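Side-chain contacts in probable conserved lipoprotein LpqI (PDB 6GFV), which cleaves terminal beta-1,4-linked N-acetylglucosamine from peptidoglycan fragments, a step in the recycling of the mycobacterial cell wall: residues A[105-108]-A[109-113]; A[119-122]-A[123-127]. One frame throughout, in Å; residues are numbered along the deposited sequence.

Contact 1: A[105-108]-A[109-113]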
# COMPACT_ATOMS: atom_id res chain seq x y z
N GLN A 105 -9.10 -15.86 -17.23
CA GLN A 105 -9.34 -17.00 -18.12
C GLN A 105 -10.81 -17.35 -18.35
O GLN A 105 -11.13 -18.04 -19.30
CB GLN A 105 -8.63 -18.23 -17.58
CG GLN A 105 -7.16 -18.24 -17.91
CD GLN A 105 -6.42 -19.35 -17.22
OE1 GLN A 105 -7.03 -20.30 -16.73
NE2 GLN A 105 -5.10 -19.24 -17.17
N THR A 106 -11.68 -16.89 -17.46
CA THR A 106 -13.05 -17.35 -17.45
C THR A 106 -14.10 -16.23 -17.54
O THR A 106 -15.27 -16.52 -17.74
CB THR A 106 -13.33 -18.20 -16.19
OG1 THR A 106 -13.07 -17.43 -15.01
CG2 THR A 106 -12.44 -19.43 -16.16
N ARG A 107 -13.68 -14.97 -17.40
CA ARG A 107 -14.59 -13.82 -17.50
C ARG A 107 -14.02 -12.70 -18.38
O ARG A 107 -12.80 -12.56 -18.51
CB ARG A 107 -14.93 -13.25 -16.11
CG ARG A 107 -15.44 -14.27 -15.07
CD ARG A 107 -16.21 -13.62 -13.90
NE ARG A 107 -16.42 -14.58 -12.81
CZ ARG A 107 -17.16 -14.38 -11.71
NH1 ARG A 107 -17.82 -13.24 -11.51
NH2 ARG A 107 -17.25 -15.34 -10.81
N THR A 108 -14.90 -11.89 -18.98
CA THR A 108 -14.45 -10.74 -19.78
C THR A 108 -13.86 -9.67 -18.90
O THR A 108 -13.94 -9.73 -17.68
CB THR A 108 -15.59 -10.10 -20.59
OG1 THR A 108 -16.47 -9.38 -19.71
CG2 THR A 108 -16.36 -11.12 -21.37
N VAL A 109 -13.27 -8.66 -19.54
CA VAL A 109 -12.67 -7.53 -18.84
C VAL A 109 -13.75 -6.72 -18.12
O VAL A 109 -13.58 -6.30 -16.98
CB VAL A 109 -11.89 -6.65 -19.83
CG1 VAL A 109 -11.60 -5.29 -19.26
CG2 VAL A 109 -10.59 -7.35 -20.24
N GLN A 110 -14.87 -6.53 -18.79
CA GLN A 110 -16.00 -5.82 -18.21
C GLN A 110 -16.61 -6.58 -17.03
O GLN A 110 -16.99 -5.97 -16.05
CB GLN A 110 -17.05 -5.55 -19.28
CG GLN A 110 -18.24 -4.80 -18.78
CD GLN A 110 -19.29 -4.59 -19.85
OE1 GLN A 110 -19.97 -5.53 -20.25
NE2 GLN A 110 -19.40 -3.37 -20.34
N GLN A 111 -16.72 -7.90 -17.14
CA GLN A 111 -17.21 -8.73 -16.03
C GLN A 111 -16.27 -8.64 -14.83
O GLN A 111 -16.70 -8.74 -13.68
CB GLN A 111 -17.36 -10.19 -16.44
CG GLN A 111 -18.57 -10.53 -17.31
CD GLN A 111 -18.60 -12.00 -17.71
OE1 GLN A 111 -17.59 -12.57 -18.10
NE2 GLN A 111 -19.77 -12.63 -17.58
N VAL A 112 -14.99 -8.45 -15.09
CA VAL A 112 -14.04 -8.32 -14.00
C VAL A 112 -14.23 -6.96 -13.33
O VAL A 112 -14.14 -6.87 -12.11
CB VAL A 112 -12.59 -8.51 -14.49
CG1 VAL A 112 -11.61 -8.07 -13.43
CG2 VAL A 112 -12.37 -9.99 -14.87
N ARG A 113 -14.49 -5.93 -14.13
CA ARG A 113 -14.83 -4.62 -13.58
C ARG A 113 -16.10 -4.70 -12.72
O ARG A 113 -16.16 -4.10 -11.66
CB ARG A 113 -15.00 -3.59 -14.70
CG ARG A 113 -15.18 -2.16 -14.20
CD ARG A 113 -15.46 -1.17 -15.31
NE ARG A 113 -15.70 0.16 -14.77
CZ ARG A 113 -15.73 1.27 -15.48
NH1 ARG A 113 -15.52 1.22 -16.79
NH2 ARG A 113 -15.96 2.44 -14.90
O HOH W 1 -17.28 -15.18 -19.35
O HOH W 2 -18.53 -10.58 -13.02
O HOH W 3 -18.78 -8.67 -20.81
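Val109 begins helix 109-126 directly after the N-cap residue Thr108, its CB directed away from 105-108. Gln110 follows with an extended chain; a water that meets Thr108 OG1 also donates weakly to Gln110 OE1, a loose bridge. Gln111 carries the contact, since it closes a capping box with Thr108. Its backbone N donates to Thr108 OG1 at 3.0 Å with a nearly straight N-H (164°). In return Thr108 N donates to Gln111 OE1 over 2.9 Å, in the carbonyl plane and on a lone pair. Both torsions serve the exchange: Thr108 holds OG1 between its backbone N and carbonyl carbon (chi1 72°), turned to the N-H of Gln111, while CG of Gln111 lies beside its own N (chi1 -76°) and the extended chain reaches back. OE1 also accepts a hydrogen bond from a water that donates to Thr106 O as well, so two donors grip it, and it lies 3.4 Å from Arg107 CB. Another water joins Arg107 NH1, at the guanidinium edge, to Gln111 O. Val112 N then bonds to Thr108 O, and CG2 of Val112 lies 3.2 Å from that oxygen. Arg113 forms a salt bridge with Asp172 and touches Gln168. Val109, which also meets Ala165, and Val112 rest on Tyr162 of helix 156-172, which also hydrogen-bonds Arg107 O through its OH, so the junction between helices 100-106 and 109-126 is seated on that neighbouring helix.

Contact 2: A[119-122]-A[123-127]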
# COMPACT_ATOMS: atom_id res chain seq x y z
N ARG A 119 -17.68 -6.13 -4.98
CA ARG A 119 -16.83 -6.40 -3.82
C ARG A 119 -16.36 -5.10 -3.15
O ARG A 119 -16.32 -4.99 -1.93
CB ARG A 119 -15.63 -7.28 -4.21
CG ARG A 119 -15.99 -8.76 -4.53
CD ARG A 119 -14.80 -9.62 -5.01
NE ARG A 119 -13.95 -10.08 -3.92
CZ ARG A 119 -14.20 -11.16 -3.17
NH1 ARG A 119 -15.27 -11.90 -3.41
NH2 ARG A 119 -13.36 -11.49 -2.19
N GLY A 120 -16.01 -4.10 -3.97
CA GLY A 120 -15.57 -2.81 -3.45
C GLY A 120 -16.67 -2.07 -2.71
O GLY A 120 -16.44 -1.41 -1.70
N ARG A 121 -17.89 -2.19 -3.24
CA ARG A 121 -19.07 -1.59 -2.64
C ARG A 121 -19.33 -2.15 -1.23
O ARG A 121 -19.61 -1.41 -0.31
CB ARG A 121 -20.27 -1.84 -3.54
CG ARG A 121 -21.39 -0.85 -3.40
CD ARG A 121 -22.64 -1.34 -4.13
NE ARG A 121 -22.58 -1.09 -5.56
CZ ARG A 121 -22.66 -2.02 -6.51
NH1 ARG A 121 -22.83 -3.30 -6.19
NH2 ARG A 121 -22.59 -1.66 -7.78
N GLN A 122 -19.23 -3.47 -1.10
CA GLN A 122 -19.40 -4.16 0.18
C GLN A 122 -18.28 -3.79 1.17
O GLN A 122 -18.53 -3.64 2.37
CB GLN A 122 -19.45 -5.67 -0.04
CG GLN A 122 -20.67 -6.13 -0.86
CD GLN A 122 -20.80 -7.64 -0.95
OE1 GLN A 122 -21.00 -8.31 0.05
NE2 GLN A 122 -20.66 -8.17 -2.15
N MET A 123 -17.06 -3.65 0.67
CA MET A 123 -15.93 -3.21 1.47
C MET A 123 -16.09 -1.77 1.98
O MET A 123 -15.74 -1.47 3.11
CB MET A 123 -14.62 -3.32 0.67
CG MET A 123 -13.97 -4.69 0.73
SD MET A 123 -12.32 -4.72 -0.04
CE MET A 123 -12.77 -4.76 -1.76
N ARG A 124 -16.63 -0.89 1.15
CA ARG A 124 -16.83 0.49 1.58
C ARG A 124 -17.92 0.63 2.66
O ARG A 124 -17.81 1.47 3.57
CB ARG A 124 -17.16 1.38 0.39
CG ARG A 124 -17.34 2.85 0.78
CD ARG A 124 -17.63 3.73 -0.41
NE ARG A 124 -19.06 3.93 -0.65
CZ ARG A 124 -19.76 3.34 -1.62
NH1 ARG A 124 -19.18 2.49 -2.45
NH2 ARG A 124 -21.05 3.60 -1.74
N LYS A 125 -18.97 -0.18 2.59
CA LYS A 125 -19.98 -0.19 3.64
C LYS A 125 -19.42 -0.63 5.00
O LYS A 125 -19.87 -0.16 6.05
CB LYS A 125 -21.16 -1.09 3.25
CG LYS A 125 -21.99 -0.56 2.09
CD LYS A 125 -22.95 -1.62 1.58
CE LYS A 125 -23.24 -1.44 0.10
NZ LYS A 125 -23.39 -2.76 -0.60
N LEU A 126 -18.45 -1.55 4.99
CA LEU A 126 -17.84 -2.01 6.23
C LEU A 126 -16.92 -0.96 6.85
O LEU A 126 -16.70 -0.98 8.05
CB LEU A 126 -17.05 -3.30 6.00
CG LEU A 126 -17.83 -4.56 5.65
CD1 LEU A 126 -16.90 -5.66 5.19
CD2 LEU A 126 -18.67 -5.01 6.82
N GLY A 127 -16.40 -0.05 6.03
CA GLY A 127 -15.48 0.96 6.52
C GLY A 127 -14.09 0.96 5.86
O GLY A 127 -13.23 1.75 6.24
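Met123 N donates to Arg119 O at 3.0 Å (N-H...O 156°), the first of four i to i+4 bonds in the last turns of helix 109-126, which a Schellman motif ends. Arg124 N to Gly120 O and Lys125 N to Arg121 O continue the ladder, but Leu126 N to Gln122 O is weak at 3.4 Å. Beyond it the motif takes over: Ile128 N turns back to Met123 O and Gly127 N, weakly, to Arg124 O, with Gly127 at positive phi as the C-prime residue.

The polar side-chain ends find partners mostly outside this turn. Buried Arg119 gives NH2 to Glu81 in a salt bridge and NH1 to Gly95 O. Asp118 takes two donors, one per oxygen, from Arg121 NH1 and Gln122 NE2, and Arg124 NH1 bonds weakly to Ala173 O. The Lys125 chain runs alongside that of Arg121, with Lys125 CG 3.5 Å from Arg121 O and Lys125 NZ 3.9 Å from Arg121 CD. Lys125 NZ stays 5.3 Å from Arg121 NE, and the salt bridge to Asp118 probably offsets the like charges.

On the buried side, Met123 packs against Leu89 and against Leu170 of helix 156-172, its side chain about 8 Å from that of Arg88, a substrate-binding residue by similarity. The thioether bends at its last torsion (chi3 -77°), which brings Met123 CE back along the helix to lie 3.8 Å from Gly120 CA. Across the turn, Leu126 CG sits 3.5 Å from Gln122 O, the acceptor of the weak bond.

Contacts 1 and 2 mark the two ends of helix 109-126, their centres 20 Å apart and their nearest atoms about 7 Å apart without touching. Contact 1 lies at the surface, away from the annotated sites; there the helix start is capped by side chains, with waters bridging nearby groups. Contact 2 is partly buried, and the helix finishes there through main-chain bonds and a glycine, while its arginines find polar partners outside the two segments. Helix 156-172 touches both: Val109, Val112 and Arg113 meet it in contact 1, Arg119 and Met123 in contact 2. Only contact 2 comes near residues assigned to substrate binding by similarity.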